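Local coordinates for ancillary protein 1 (Streptococcus pyogenes, PDB 2XI9) that serves as a pilus-presented adhesin whose internal thioester bond is required for efficient interaction with host cells, at residues Leu241-Gln246 / Gly270-Ser275. Sequence-based numbering, arbitrary orientation.
Sequences LRAATQ and GDMNDS
With CG anti to the backbone N (chi1 -176°) and the next torsion also extended, Met272, present as selenomethionine, reaches straight for the helix carrying Ala243 and Ala244, then turns about the CG-SE bond (chi3 -85°) to lay its terminal methyl on the helix backbone. That CE carbon meets the peptide joining the two alanines, standing 3.5 Å from Ala243 C and 3.5 Å from Ala244 N. CE also touches Ala243 CB at 3.6 Å and, more loosely, lies 4.4 Å from Ala244 CB. The short alanine side chains let the methyl come right down to the main chain, and no hydrogen bond crosses between the segments: a single long apolar side chain makes the contact. The three touching residues are buried, and Met272 also packs on Leu247 one helical turn beyond Ala243 and on Leu277 of helix 274-288, while Ala243 is covered by Leu137 and Tyr142 from a loop. On the helix itself, Leu241 O receives two donors from opposite faces of its carbonyl plane, Thr245 N at 2.9 Å and Thr245 OG1 at 2.7 Å. The hydroxyl bond is bent, with a C=O...OG1 angle of 138°, and ties the threonine side chain back onto the preceding turn. Immediately after Met272, Asn273 occupies the N-cap position of helix 274-288, so the methionine sits at the entry to that helix, and Ala280 and Val279 farther along it pack on Ala244 and Leu241. The arrangement is thus a loop methionine, just before a helix N-cap, packed on the flank of helix 238-253, where it adds to the packing of helix 274-288 against that helix in the helical part of the thioester domain.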
loop_
_atom_site.group_PDB
_atom_site.type_symbol
_atom_site.label_atom_id
_atom_site.label_comp_id
_atom_site.label_asym_id
_atom_site.label_seq_id
_atom_site.Cartn_x
_atom_site.Cartn_y
_atom_site.Cartn_z
ATOM N N LEU A 241 4.650 1.767 20.993
ATOM C CA LEU A 241 4.499 0.615 20.118
ATOM C C LEU A 241 4.155 1.049 18.697
ATOM O O LEU A 241 4.680 0.473 17.723
ATOM C CB LEU A 241 3.515 -0.434 20.655
ATOM C CG LEU A 241 3.419 -1.743 19.883
ATOM C CD1 LEU A 241 4.741 -2.503 19.963
ATOM C CD2 LEU A 241 2.206 -2.640 20.419
ATOM N N ARG A 242 3.308 2.068 18.561
ATOM C CA ARG A 242 2.983 2.609 17.244
ATOM C C ARG A 242 4.257 3.073 16.504
ATOM O O ARG A 242 4.461 2.765 15.343
ATOM C CB ARG A 242 1.961 3.745 17.382
ATOM C CG ARG A 242 1.307 4.183 16.067
ATOM C CD ARG A 242 0.116 5.059 16.349
ATOM N NE ARG A 242 -0.618 5.387 15.119
ATOM C CZ ARG A 242 -1.871 5.789 15.073
ATOM N NH1 ARG A 242 -2.585 5.933 16.186
ATOM N NH2 ARG A 242 -2.398 6.075 13.887
ATOM N N ALA A 243 5.097 3.838 17.183
ATOM C CA ALA A 243 6.337 4.299 16.608
ATOM C C ALA A 243 7.272 3.148 16.233
ATOM O O ALA A 243 7.847 3.161 15.155
ATOM C CB ALA A 243 7.035 5.242 17.524
ATOM N N ALA A 244 7.415 2.172 17.124
ATOM C CA ALA A 244 8.279 1.031 16.880
ATOM C C ALA A 244 7.794 0.313 15.634
ATOM O O ALA A 244 8.608 -0.127 14.840
ATOM C CB ALA A 244 8.296 0.096 18.111
ATOM N N THR A 245 6.454 0.183 15.482
ATOM C CA THR A 245 5.820 -0.448 14.316
ATOM C C THR A 245 6.163 0.350 13.056
ATOM O O THR A 245 6.516 -0.234 12.022
ATOM C CB THR A 245 4.229 -0.640 14.501
ATOM O OG1 THR A 245 3.946 -1.242 15.799
ATOM C CG2 THR A 245 3.633 -1.510 13.420
ATOM N N GLN A 246 6.066 1.674 13.132
ATOM C CA GLN A 246 6.353 2.508 11.976
ATOM C C GLN A 246 7.813 2.335 11.537
ATOM O O GLN A 246 8.112 2.249 10.347
ATOM C CB GLN A 246 6.075 3.983 12.301
ATOM C CG GLN A 246 6.347 4.972 11.133
ATOM C CD GLN A 246 5.485 4.730 9.917
ATOM O OE1 GLN A 246 4.376 5.240 9.839
ATOM N NE2 GLN A 246 6.016 4.008 8.932
ATOM N N GLY A 270 14.898 10.185 16.417
ATOM C CA GLY A 270 15.785 10.639 17.463
ATOM C C GLY A 270 15.163 10.669 18.855
ATOM O O GLY A 270 15.865 10.480 19.837
ATOM N N ASP A 271 13.848 10.902 18.947
ATOM C CA ASP A 271 13.148 10.924 20.251
ATOM C C ASP A 271 12.754 9.515 20.759
ATOM O O ASP A 271 12.127 9.391 21.812
ATOM C CB ASP A 271 11.859 11.746 20.128
ATOM C CG ASP A 271 11.235 12.080 21.479
ATOM O OD1 ASP A 271 11.954 12.404 22.421
ATOM O OD2 ASP A 271 9.995 12.037 21.611
HETATM N N MSE A 272 13.084 8.459 20.020
HETATM C CA MSE A 272 12.788 7.090 20.468
HETATM C C MSE A 272 13.788 6.651 21.537
HETATM O O MSE A 272 15.007 6.701 21.322
HETATM C CB MSE A 272 12.817 6.127 19.258
HETATM C CG MSE A 272 12.450 4.718 19.561
HETATM SE SE MSE A 272 12.262 3.587 18.032
HETATM C CE MSE A 272 10.416 3.959 17.536
ATOM N N ASN A 273 13.286 6.210 22.691
ATOM C CA ASN A 273 14.163 5.753 23.776
ATOM C C ASN A 273 14.708 4.310 23.536
ATOM O O ASN A 273 14.279 3.616 22.604
ATOM C CB ASN A 273 13.502 5.944 25.155
ATOM C CG ASN A 273 12.360 4.960 25.433
ATOM O OD1 ASN A 273 12.210 3.964 24.725
ATOM N ND2 ASN A 273 11.559 5.237 26.486
ATOM N N ASP A 274 15.660 3.883 24.357
ATOM C CA ASP A 274 16.301 2.552 24.172
ATOM C C ASP A 274 15.305 1.380 24.218
ATOM O O ASP A 274 15.337 0.513 23.345
ATOM C CB ASP A 274 17.373 2.315 25.234
ATOM C CG ASP A 274 18.619 3.190 25.051
ATOM O OD1 ASP A 274 18.806 3.785 23.970
ATOM O OD2 ASP A 274 19.424 3.272 26.002
ATOM N N SER A 275 14.451 1.348 25.246
ATOM C CA SER A 275 13.379 0.325 25.367
ATOM C C SER A 275 12.516 0.206 24.126
ATOM O O SER A 275 12.185 -0.897 23.720
ATOM C CB SER A 275 12.448 0.613 26.569
ATOM O OG SER A 275 13.177 0.631 27.759
#